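PDB 6WG5: ectonucleoside triphosphate diphosphohydrolase 4 from Homo sapiens, which belongs to the GDA1/CD39 family of nucleoside phosphatases, within the wider actin-like ATPase clan. Local coordinates for residues 273-281 / 365-373; 287-298 / 328-339. All coordinates share one frame; numbering follows the deposited sequence.

Contact 1: 273-281 / 365-373. With NAG (2-acetamido-2-deoxy-beta-D-glucopyranose), chain B.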
loop_
_atom_site.group_PDB
_atom_site.type_symbol
_atom_site.label_atom_id
_atom_site.label_comp_id
_atom_site.label_asym_id
_atom_site.label_seq_id
_atom_site.Cartn_x
_atom_site.Cartn_y
_atom_site.Cartn_z
ATOM N N VAL A 273 7.547 8.416 -9.461
ATOM C CA VAL A 273 6.704 8.127 -8.306
ATOM C C VAL A 273 7.542 8.227 -7.039
ATOM O O VAL A 273 8.619 7.627 -6.948
ATOM C CB VAL A 273 6.047 6.740 -8.416
ATOM C CG1 VAL A 273 5.143 6.484 -7.220
ATOM C CG2 VAL A 273 5.261 6.631 -9.712
ATOM N N TYR A 274 7.036 8.981 -6.065
ATOM C CA TYR A 274 7.653 9.107 -4.753
ATOM C C TYR A 274 7.030 8.087 -3.813
ATOM O O TYR A 274 5.806 7.941 -3.778
ATOM C CB TYR A 274 7.456 10.523 -4.214
ATOM C CG TYR A 274 7.725 10.696 -2.734
ATOM C CD1 TYR A 274 6.684 10.689 -1.816
ATOM C CD2 TYR A 274 9.015 10.887 -2.259
ATOM C CE1 TYR A 274 6.918 10.858 -0.466
ATOM C CE2 TYR A 274 9.261 11.055 -0.906
ATOM C CZ TYR A 274 8.208 11.043 -0.016
ATOM O OH TYR A 274 8.445 11.210 1.330
ATOM N N VAL A 275 7.872 7.376 -3.067
ATOM C CA VAL A 275 7.424 6.334 -2.149
ATOM C C VAL A 275 8.170 6.498 -0.834
ATOM O O VAL A 275 9.405 6.518 -0.815
ATOM C CB VAL A 275 7.652 4.922 -2.726
ATOM C CG1 VAL A 275 7.191 3.857 -1.738
ATOM C CG2 VAL A 275 6.927 4.765 -4.047
ATOM N N ALA A 276 7.425 6.610 0.264
ATOM C CA ALA A 276 8.017 6.740 1.587
ATOM C C ALA A 276 7.273 5.844 2.564
ATOM O O ALA A 276 6.039 5.812 2.563
ATOM C CB ALA A 276 7.986 8.193 2.072
ATOM N N THR A 277 8.026 5.121 3.390
ATOM C CA THR A 277 7.477 4.256 4.425
ATOM C C THR A 277 8.046 4.702 5.762
ATOM O O THR A 277 9.250 4.956 5.872
ATOM C CB THR A 277 7.822 2.787 4.158
ATOM O OG1 THR A 277 7.517 2.462 2.796
ATOM C CG2 THR A 277 7.029 1.878 5.076
ATOM N N PHE A 278 7.185 4.796 6.775
ATOM C CA PHE A 278 7.558 5.336 8.082
ATOM C C PHE A 278 7.291 4.278 9.149
ATOM O O PHE A 278 6.155 4.121 9.609
ATOM C CB PHE A 278 6.794 6.626 8.361
ATOM C CG PHE A 278 7.064 7.712 7.358
ATOM C CD1 PHE A 278 8.158 8.551 7.504
ATOM C CD2 PHE A 278 6.233 7.887 6.264
ATOM C CE1 PHE A 278 8.414 9.551 6.579
ATOM C CE2 PHE A 278 6.484 8.883 5.335
ATOM C CZ PHE A 278 7.574 9.715 5.493
ATOM N N LEU A 279 8.341 3.558 9.539
ATOM C CA LEU A 279 8.225 2.554 10.588
ATOM C C LEU A 279 7.985 3.226 11.934
ATOM O O LEU A 279 8.662 4.196 12.287
ATOM C CB LEU A 279 9.492 1.700 10.646
ATOM C CG LEU A 279 9.499 0.389 9.856
ATOM C CD1 LEU A 279 8.686 -0.671 10.584
ATOM C CD2 LEU A 279 8.978 0.588 8.436
ATOM N N GLY A 280 7.023 2.704 12.688
ATOM C CA GLY A 280 6.688 3.272 13.974
ATOM C C GLY A 280 5.757 4.460 13.917
ATOM O O GLY A 280 5.600 5.152 14.928
ATOM N N PHE A 281 5.137 4.724 12.765
ATOM C CA PHE A 281 4.197 5.828 12.614
ATOM C C PHE A 281 2.809 5.342 12.211
ATOM O O PHE A 281 1.994 6.133 11.726
ATOM C CB PHE A 281 4.737 6.843 11.606
ATOM C CG PHE A 281 5.983 7.535 12.072
ATOM C CD1 PHE A 281 5.918 8.790 12.656
ATOM C CD2 PHE A 281 7.217 6.920 11.955
ATOM C CE1 PHE A 281 7.063 9.424 13.099
ATOM C CE2 PHE A 281 8.367 7.549 12.396
ATOM C CZ PHE A 281 8.290 8.802 12.970
ATOM N N SER A 365 8.355 15.904 5.929
ATOM C CA SER A 365 7.106 15.497 6.560
ATOM C C SER A 365 7.384 14.832 7.903
ATOM O O SER A 365 7.747 15.509 8.869
ATOM C CB SER A 365 6.329 14.557 5.635
ATOM O OG SER A 365 7.133 13.466 5.228
ATOM N N LEU A 366 7.217 13.515 7.982
ATOM C CA LEU A 366 7.461 12.802 9.226
ATOM C C LEU A 366 8.936 12.461 9.356
ATOM O O LEU A 366 9.612 12.167 8.367
ATOM C CB LEU A 366 6.640 11.514 9.281
ATOM C CG LEU A 366 5.128 11.625 9.090
ATOM C CD1 LEU A 366 4.499 10.248 9.165
ATOM C CD2 LEU A 366 4.523 12.548 10.127
ATOM N N ASN A 367 9.435 12.497 10.589
ATOM C CA ASN A 367 10.781 12.031 10.897
ATOM C C ASN A 367 11.846 12.775 10.100
ATOM O O ASN A 367 12.945 12.252 9.894
ATOM C CB ASN A 367 10.892 10.524 10.642
ATOM C CG ASN A 367 11.685 9.802 11.711
ATOM O OD1 ASN A 367 11.917 10.328 12.800
ATOM N ND2 ASN A 367 12.098 8.578 11.404
ATOM N N GLY A 368 11.541 13.988 9.644
ATOM C CA GLY A 368 12.492 14.760 8.870
ATOM C C GLY A 368 12.795 14.206 7.496
ATOM O O GLY A 368 13.835 14.533 6.923
ATOM N N VAL A 369 11.915 13.380 6.946
ATOM C CA VAL A 369 12.137 12.767 5.642
ATOM C C VAL A 369 11.673 13.729 4.560
ATOM O O VAL A 369 10.655 14.413 4.710
ATOM C CB VAL A 369 11.406 11.414 5.541
ATOM C CG1 VAL A 369 11.500 10.853 4.128
ATOM C CG2 VAL A 369 11.988 10.429 6.540
ATOM N N TYR A 370 12.419 13.777 3.460
ATOM C CA TYR A 370 12.083 14.677 2.367
ATOM C C TYR A 370 10.783 14.254 1.697
ATOM O O TYR A 370 10.495 13.062 1.554
ATOM C CB TYR A 370 13.211 14.709 1.338
ATOM C CG TYR A 370 12.806 15.333 0.023
ATOM C CD1 TYR A 370 12.725 16.712 -0.118
ATOM C CD2 TYR A 370 12.499 14.542 -1.077
ATOM C CE1 TYR A 370 12.350 17.287 -1.318
ATOM C CE2 TYR A 370 12.122 15.107 -2.280
ATOM C CZ TYR A 370 12.050 16.479 -2.396
ATOM O OH TYR A 370 11.677 17.046 -3.592
ATOM N N GLN A 371 9.995 15.247 1.283
ATOM C CA GLN A 371 8.742 15.009 0.580
ATOM C C GLN A 371 8.638 15.962 -0.607
ATOM O O GLN A 371 8.682 17.182 -0.414
ATOM C CB GLN A 371 7.552 15.197 1.520
ATOM C CG GLN A 371 6.201 14.979 0.857
ATOM C CD GLN A 371 5.044 15.115 1.827
ATOM O OE1 GLN A 371 4.934 14.356 2.787
ATOM N NE2 GLN A 371 4.172 16.086 1.578
ATOM N N PRO A 372 8.502 15.464 -1.835
ATOM C CA PRO A 372 8.364 16.371 -2.968
ATOM C C PRO A 372 7.073 17.155 -2.863
ATOM O O PRO A 372 6.076 16.672 -2.296
ATOM C CB PRO A 372 8.353 15.427 -4.180
ATOM C CG PRO A 372 8.848 14.121 -3.690
ATOM C CD PRO A 372 8.483 14.055 -2.254
ATOM N N PRO A 373 7.038 18.369 -3.408
ATOM C CA PRO A 373 5.812 19.167 -3.317
ATOM C C PRO A 373 4.652 18.467 -4.005
ATOM O O PRO A 373 4.815 17.827 -5.045
ATOM C CB PRO A 373 6.186 20.474 -4.024
ATOM C CG PRO A 373 7.287 20.094 -4.956
ATOM C CD PRO A 373 8.059 19.022 -4.246
HETATM C C1 NAG B . 11.415 9.859 16.844
HETATM C C2 NAG B . 11.864 8.415 16.601
HETATM C C3 NAG B . 12.619 7.872 17.815
HETATM C C4 NAG B . 13.718 8.828 18.261
HETATM C C5 NAG B . 13.154 10.230 18.440
HETATM C C6 NAG B . 14.211 11.262 18.756
HETATM C C7 NAG B . 10.594 6.869 15.170
HETATM C C8 NAG B . 9.355 6.033 15.051
HETATM N N2 NAG B . 10.722 7.565 16.304
HETATM O O3 NAG B . 13.184 6.609 17.482
HETATM O O4 NAG B . 14.237 8.398 19.515
HETATM O O5 NAG B . 12.529 10.648 17.222
HETATM O O6 NAG B . 13.706 12.580 18.594
HETATM O O7 NAG B . 11.437 6.912 14.280
HETATM O O HOH W 1 6.453 12.052 3.166
#
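Tyr274 and Pro372 face each other with CA atoms 7.5 Å apart, and Phe278 and Leu366 are about equally far apart, so 273-281 and 365-373 run in opposite directions at side-chain distance and not as paired strands. The first is the end of strand 270-279 in a mixed sheet of the actin-like fold, the second an irregular loop laid over one face of that sheet. Phe278 to Phe281 form a type II turn as the strand ends. Tyr274, Phe278 and Phe281 carry the contact.

The Tyr274 ring takes Pro372 CD over one face, 3.4 Å from the centroid and 18° off the normal, a CH-pi contact. With CG swung away from the backbone N (chi1 165°), the ring reaches across to the loop and its OH donates to Tyr370 O at 2.8 Å. A water donates to Tyr274 OH and Gln371 OE1 and also bonds Ser365 OG, joining three polar groups within a buried interface; Gln371 NE2 is taken up by Phe457 O.

Phe278 receives Leu366 CB over one face, 4.1 Å from its centroid, while Val369 CB approaches its edge, with Phe278 CE1 3.7 Å away. The loop that supplies both is closed by backbone bonds between Leu366 and Val369 and between Ser365 and Val369.

Beyond the turn, Phe281 CD1 lies 4.0 Å from Leu366 CD1, and Phe281 CZ abuts the Asn367 amide, whose OD1 accepts from Asn357. The acetyl methyl of NAG reaches the same ring, with NAG C8 3.2 Å from Phe281 CE2.

Contact 2: 287-298 / 328-339. With NAG (2-acetamido-2-deoxy-beta-D-glucopyranose), chain B.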
loop_
_atom_site.group_PDB
_atom_site.type_symbol
_atom_site.label_atom_id
_atom_site.label_comp_id
_atom_site.label_asym_id
_atom_site.label_seq_id
_atom_site.Cartn_x
_atom_site.Cartn_y
_atom_site.Cartn_z
ATOM N N ARG A 287 0.315 4.843 19.260
ATOM C CA ARG A 287 -0.270 4.721 20.590
ATOM C C ARG A 287 0.720 4.105 21.568
ATOM O O ARG A 287 0.789 4.513 22.734
ATOM C CB ARG A 287 -1.555 3.890 20.525
ATOM C CG ARG A 287 -2.160 3.544 21.886
ATOM C CD ARG A 287 -2.700 4.771 22.607
ATOM N NE ARG A 287 -3.008 4.480 24.004
ATOM C CZ ARG A 287 -3.519 5.358 24.863
ATOM N NH1 ARG A 287 -3.794 6.596 24.475
ATOM N NH2 ARG A 287 -3.754 4.996 26.119
ATOM N N GLN A 288 1.496 3.118 21.116
ATOM C CA GLN A 288 2.472 2.492 21.999
ATOM C C GLN A 288 3.596 3.460 22.348
ATOM O O GLN A 288 4.030 3.527 23.503
ATOM C CB GLN A 288 3.030 1.223 21.353
ATOM C CG GLN A 288 3.980 0.441 22.248
ATOM C CD GLN A 288 3.333 0.025 23.558
ATOM O OE1 GLN A 288 2.331 -0.692 23.570
ATOM N NE2 GLN A 288 3.901 0.483 24.670
ATOM N N ARG A 289 4.081 4.218 21.363
ATOM C CA ARG A 289 5.096 5.227 21.644
ATOM C C ARG A 289 4.560 6.281 22.604
ATOM O O ARG A 289 5.298 6.800 23.451
ATOM C CB ARG A 289 5.562 5.873 20.340
ATOM C CG ARG A 289 6.252 4.912 19.378
ATOM C CD ARG A 289 6.420 5.546 18.012
ATOM N NE ARG A 289 7.052 6.855 18.120
ATOM C CZ ARG A 289 6.905 7.839 17.240
ATOM N NH1 ARG A 289 7.526 8.995 17.438
ATOM N NH2 ARG A 289 6.136 7.680 16.172
ATOM N N TYR A 290 3.271 6.608 22.486
ATOM C CA TYR A 290 2.658 7.584 23.379
ATOM C C TYR A 290 2.576 7.042 24.802
ATOM O O TYR A 290 2.937 7.732 25.762
ATOM C CB TYR A 290 1.273 7.960 22.848
ATOM C CG TYR A 290 0.465 8.864 23.751
ATOM C CD1 TYR A 290 0.860 10.170 23.992
ATOM C CD2 TYR A 290 -0.707 8.415 24.344
ATOM C CE1 TYR A 290 0.119 11.001 24.812
ATOM C CE2 TYR A 290 -1.455 9.237 25.160
ATOM C CZ TYR A 290 -1.039 10.529 25.391
ATOM O OH TYR A 290 -1.779 11.352 26.209
ATOM N N GLU A 291 2.112 5.799 24.956
ATOM C CA GLU A 291 2.065 5.192 26.282
ATOM C C GLU A 291 3.457 5.045 26.879
ATOM O O GLU A 291 3.624 5.179 28.096
ATOM C CB GLU A 291 1.370 3.831 26.210
ATOM C CG GLU A 291 -0.119 3.912 25.883
ATOM C CD GLU A 291 -0.787 2.551 25.805
ATOM O OE1 GLU A 291 -0.102 1.531 26.031
ATOM O OE2 GLU A 291 -2.002 2.500 25.516
ATOM N N ASP A 292 4.465 4.776 26.045
ATOM C CA ASP A 292 5.829 4.655 26.547
ATOM C C ASP A 292 6.284 5.939 27.225
ATOM O O ASP A 292 6.976 5.896 28.247
ATOM C CB ASP A 292 6.783 4.288 25.409
ATOM C CG ASP A 292 6.676 2.832 24.998
ATOM O OD1 ASP A 292 6.157 2.019 25.794
ATOM O OD2 ASP A 292 7.123 2.498 23.880
ATOM N N ARG A 293 5.912 7.096 26.670
ATOM C CA ARG A 293 6.361 8.355 27.253
ATOM C C ARG A 293 5.567 8.696 28.510
ATOM O O ARG A 293 6.119 9.265 29.457
ATOM C CB ARG A 293 6.264 9.491 26.232
ATOM C CG ARG A 293 7.253 10.618 26.507
ATOM C CD ARG A 293 6.997 11.853 25.661
ATOM N NE ARG A 293 7.633 11.781 24.347
ATOM C CZ ARG A 293 7.615 12.768 23.451
ATOM N NH1 ARG A 293 6.990 13.907 23.727
ATOM N NH2 ARG A 293 8.221 12.617 22.279
ATOM N N ILE A 294 4.273 8.367 28.535
ATOM C CA ILE A 294 3.500 8.503 29.767
ATOM C C ILE A 294 4.148 7.688 30.875
ATOM O O ILE A 294 4.316 8.160 32.007
ATOM C CB ILE A 294 2.039 8.074 29.540
ATOM C CG1 ILE A 294 1.331 9.066 28.615
ATOM C CG2 ILE A 294 1.293 7.959 30.876
ATOM C CD1 ILE A 294 -0.070 8.637 28.226
ATOM N N PHE A 295 4.518 6.445 30.564
ATOM C CA PHE A 295 5.141 5.584 31.561
ATOM C C PHE A 295 6.476 6.158 32.020
ATOM O O PHE A 295 6.754 6.234 33.222
ATOM C CB PHE A 295 5.328 4.177 30.993
ATOM C CG PHE A 295 5.885 3.203 31.981
ATOM C CD1 PHE A 295 7.253 3.022 32.101
ATOM C CD2 PHE A 295 5.042 2.479 32.806
ATOM C CE1 PHE A 295 7.769 2.132 33.021
ATOM C CE2 PHE A 295 5.551 1.588 33.729
ATOM C CZ PHE A 295 6.918 1.415 33.838
ATOM N N ALA A 296 7.316 6.573 31.070
ATOM C CA ALA A 296 8.635 7.083 31.423
ATOM C C ALA A 296 8.537 8.374 32.226
ATOM O O ALA A 296 9.341 8.605 33.135
ATOM C CB ALA A 296 9.464 7.306 30.160
ATOM N N ASN A 297 7.563 9.224 31.907
ATOM C CA ASN A 297 7.448 10.527 32.551
ATOM C C ASN A 297 6.840 10.460 33.945
ATOM O O ASN A 297 6.631 11.511 34.559
ATOM C CB ASN A 297 6.619 11.473 31.676
ATOM C CG ASN A 297 7.401 12.005 30.492
ATOM O OD1 ASN A 297 8.632 11.968 30.481
ATOM N ND2 ASN A 297 6.693 12.512 29.493
ATOM N N THR A 298 6.555 9.262 34.463
ATOM C CA THR A 298 6.009 9.158 35.810
ATOM C C THR A 298 6.922 9.816 36.837
ATOM O O THR A 298 6.436 10.368 37.832
ATOM C CB THR A 298 5.776 7.690 36.169
ATOM O OG1 THR A 298 4.840 7.118 35.251
ATOM C CG2 THR A 298 5.230 7.552 37.589
ATOM N N ASP A 328 -7.971 2.598 31.900
ATOM C CA ASP A 328 -6.944 1.816 31.232
ATOM C C ASP A 328 -5.700 1.819 32.108
ATOM O O ASP A 328 -5.596 2.588 33.068
ATOM C CB ASP A 328 -6.636 2.384 29.835
ATOM C CG ASP A 328 -5.811 1.438 28.980
ATOM O OD1 ASP A 328 -5.889 0.210 29.199
ATOM O OD2 ASP A 328 -5.090 1.924 28.080
ATOM N N GLU A 329 -4.748 0.949 31.782
ATOM C CA GLU A 329 -3.520 0.875 32.558
ATOM C C GLU A 329 -2.362 0.474 31.655
ATOM O O GLU A 329 -2.541 -0.246 30.669
ATOM C CB GLU A 329 -3.659 -0.109 33.727
ATOM C CG GLU A 329 -3.904 -1.548 33.312
ATOM C CD GLU A 329 -4.367 -2.414 34.471
ATOM O OE1 GLU A 329 -5.078 -1.893 35.356
ATOM O OE2 GLU A 329 -4.019 -3.614 34.497
ATOM N N ILE A 330 -1.174 0.960 32.006
ATOM C CA ILE A 330 0.066 0.657 31.301
ATOM C C ILE A 330 0.915 -0.223 32.203
ATOM O O ILE A 330 1.194 0.144 33.350
ATOM C CB ILE A 330 0.830 1.937 30.921
ATOM C CG1 ILE A 330 -0.057 2.867 30.090
ATOM C CG2 ILE A 330 2.105 1.590 30.158
ATOM C CD1 ILE A 330 0.528 4.250 29.899
ATOM N N GLN A 331 1.327 -1.378 31.689
ATOM C CA GLN A 331 2.170 -2.313 32.421
ATOM C C GLN A 331 3.504 -2.439 31.704
ATOM O O GLN A 331 3.543 -2.737 30.506
ATOM C CB GLN A 331 1.494 -3.678 32.548
ATOM C CG GLN A 331 0.477 -3.734 33.673
ATOM C CD GLN A 331 -0.711 -4.615 33.349
ATOM O OE1 GLN A 331 -0.617 -5.537 32.537
ATOM N NE2 GLN A 331 -1.844 -4.329 33.980
ATOM N N GLN A 332 4.591 -2.215 32.439
ATOM C CA GLN A 332 5.911 -2.124 31.829
ATOM C C GLN A 332 6.957 -2.265 32.924
ATOM O O GLN A 332 6.920 -1.527 33.914
ATOM C CB GLN A 332 6.057 -0.789 31.087
ATOM C CG GLN A 332 7.170 -0.728 30.062
ATOM C CD GLN A 332 6.989 0.435 29.101
ATOM O OE1 GLN A 332 5.906 0.635 28.550
ATOM N NE2 GLN A 332 8.046 1.215 28.908
ATOM N N ASN A 333 7.876 -3.215 32.750
ATOM C CA ASN A 333 8.923 -3.490 33.736
ATOM C C ASN A 333 8.334 -3.928 35.073
ATOM O O ASN A 333 8.910 -3.668 36.132
ATOM C CB ASN A 333 9.833 -2.274 33.938
ATOM C CG ASN A 333 10.499 -1.823 32.653
ATOM O OD1 ASN A 333 10.748 -2.626 31.754
ATOM N ND2 ASN A 333 10.795 -0.530 32.562
ATOM N N GLY A 334 7.182 -4.598 35.039
ATOM C CA GLY A 334 6.504 -5.020 36.245
ATOM C C GLY A 334 5.683 -3.947 36.925
ATOM O O GLY A 334 4.787 -4.280 37.710
ATOM N N GLN A 335 5.957 -2.674 36.657
ATOM C CA GLN A 335 5.176 -1.589 37.227
ATOM C C GLN A 335 3.826 -1.476 36.521
ATOM O O GLN A 335 3.549 -2.152 35.526
ATOM C CB GLN A 335 5.938 -0.268 37.122
ATOM C CG GLN A 335 7.239 -0.232 37.906
ATOM C CD GLN A 335 7.021 -0.324 39.403
ATOM O OE1 GLN A 335 6.465 0.586 40.019
ATOM N NE2 GLN A 335 7.452 -1.432 39.995
ATOM N N THR A 336 2.979 -0.598 37.053
ATOM C CA THR A 336 1.666 -0.341 36.482
ATOM C C THR A 336 1.337 1.131 36.651
ATOM O O THR A 336 1.527 1.692 37.735
ATOM C CB THR A 336 0.586 -1.208 37.146
ATOM O OG1 THR A 336 0.717 -2.563 36.694
ATOM C CG2 THR A 336 -0.819 -0.700 36.813
ATOM N N ILE A 337 0.848 1.748 35.580
ATOM C CA ILE A 337 0.388 3.129 35.594
ATOM C C ILE A 337 -1.071 3.133 35.172
ATOM O O ILE A 337 -1.438 2.483 34.187
ATOM C CB ILE A 337 1.238 4.021 34.672
ATOM C CG1 ILE A 337 2.697 4.027 35.140
ATOM C CG2 ILE A 337 0.685 5.441 34.626
ATOM C CD1 ILE A 337 2.897 4.509 36.573
ATOM N N TYR A 338 -1.897 3.858 35.918
ATOM C CA TYR A 338 -3.335 3.872 35.702
ATOM C C TYR A 338 -3.748 5.149 34.984
ATOM O O TYR A 338 -3.251 6.238 35.291
ATOM C CB TYR A 338 -4.075 3.745 37.033
ATOM C CG TYR A 338 -3.733 2.473 37.775
ATOM C CD1 TYR A 338 -4.387 1.281 37.488
ATOM C CD2 TYR A 338 -2.749 2.461 38.755
ATOM C CE1 TYR A 338 -4.073 0.113 38.158
ATOM C CE2 TYR A 338 -2.429 1.297 39.433
ATOM C CZ TYR A 338 -3.094 0.127 39.130
ATOM O OH TYR A 338 -2.779 -1.033 39.801
ATOM N N LEU A 339 -4.654 5.003 34.022
ATOM C CA LEU A 339 -5.131 6.112 33.212
ATOM C C LEU A 339 -6.645 6.219 33.324
ATOM O O LEU A 339 -7.335 5.261 33.682
ATOM C CB LEU A 339 -4.743 5.935 31.735
ATOM C CG LEU A 339 -3.366 5.346 31.418
ATOM C CD1 LEU A 339 -3.203 5.190 29.913
ATOM C CD2 LEU A 339 -2.249 6.205 31.985
HETATM C C1 NAG B . 11.415 9.859 16.844
HETATM C C2 NAG B . 11.864 8.415 16.601
HETATM C C3 NAG B . 12.619 7.872 17.815
HETATM C C4 NAG B . 13.718 8.828 18.261
HETATM C C5 NAG B . 13.154 10.230 18.440
HETATM C C6 NAG B . 14.211 11.262 18.756
HETATM C C7 NAG B . 10.594 6.869 15.170
HETATM C C8 NAG B . 9.355 6.033 15.051
HETATM N N2 NAG B . 10.722 7.565 16.304
HETATM O O3 NAG B . 13.184 6.609 17.482
HETATM O O4 NAG B . 14.237 8.398 19.515
HETATM O O5 NAG B . 12.529 10.648 17.222
HETATM O O6 NAG B . 13.706 12.580 18.594
HETATM O O7 NAG B . 11.437 6.912 14.280
HETATM O O HOH W 2 -1.828 -0.613 27.313
#
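Apolar contacts dominate where Phe295 of helix 287-296 meets the hairpin of strands 328-332 and 335-339. Its CG points away from the backbone N (chi1 -176°), which carries the ring across to the hairpin end. Gln332 CB sits over the ring centre, 3.6 Å from the centroid and 13° off the normal, a CH-pi contact. Gln335 CB comes to the ring edge, and Ile337 CG1 lies 3.7 Å from Phe295 CD2. Further along, Ile330 CD1 packs against Glu291 CB and, at 3.9 Å, Ile294 CG2; Ile294 CG2 also meets Leu339 CD2.

Charged groups gather where Asp328 faces the helix. Arg287 NE bonds Glu291 OE2 at 2.7 Å, on the anti side of the carboxylate, and Arg287 NH2 makes a long salt bridge of 3.9 Å to Asp328 OD2. The guanidinium thus borders both carboxylates and probably offsets the repulsion between Glu291 OE2 and Asp328 OD2, 4.1 Å apart. Asp319 and Lys440 extend the network by salt bridges to Arg287 and Asp328, respectively.

Just past the helix end, within segment 287-298, Thr298 OG1 and N both donate to Phe295 O, from one face of its carbonyl plane, while Thr298 OG1 also touches Ile337 CD1 at 3.5 Å.

The helix crosses strand 328-332 at -78°, nearly perpendicular: a helix packed across a two-stranded hairpin of the three-stranded sheet, closed by a type I' turn from Gln332 to Gln335.

From the N terminus, strand 270-279 ends in the turn at Phe281 and runs directly into helix 283-296, so the first segments of both contacts are consecutive. Contact 2 then closes the shorter loop, when the chain returns after 29 residues as segment 328-339, in the hairpin 327-341. Contact 1 closes the longer one, once residues 365-373 come back to the strand, and encloses contact 2 entirely. The centres lie about 28 Å apart, contact 1 nearer the middle of the chain. Arg289 bridges them: its NH2 probably bonds Gly280 O, its guanidinium makes a cation-pi contact with Phe281, and NAG touches Phe281 and Arg289. A six-stranded sheet and a peripheral three-stranded sheet are thereby connected.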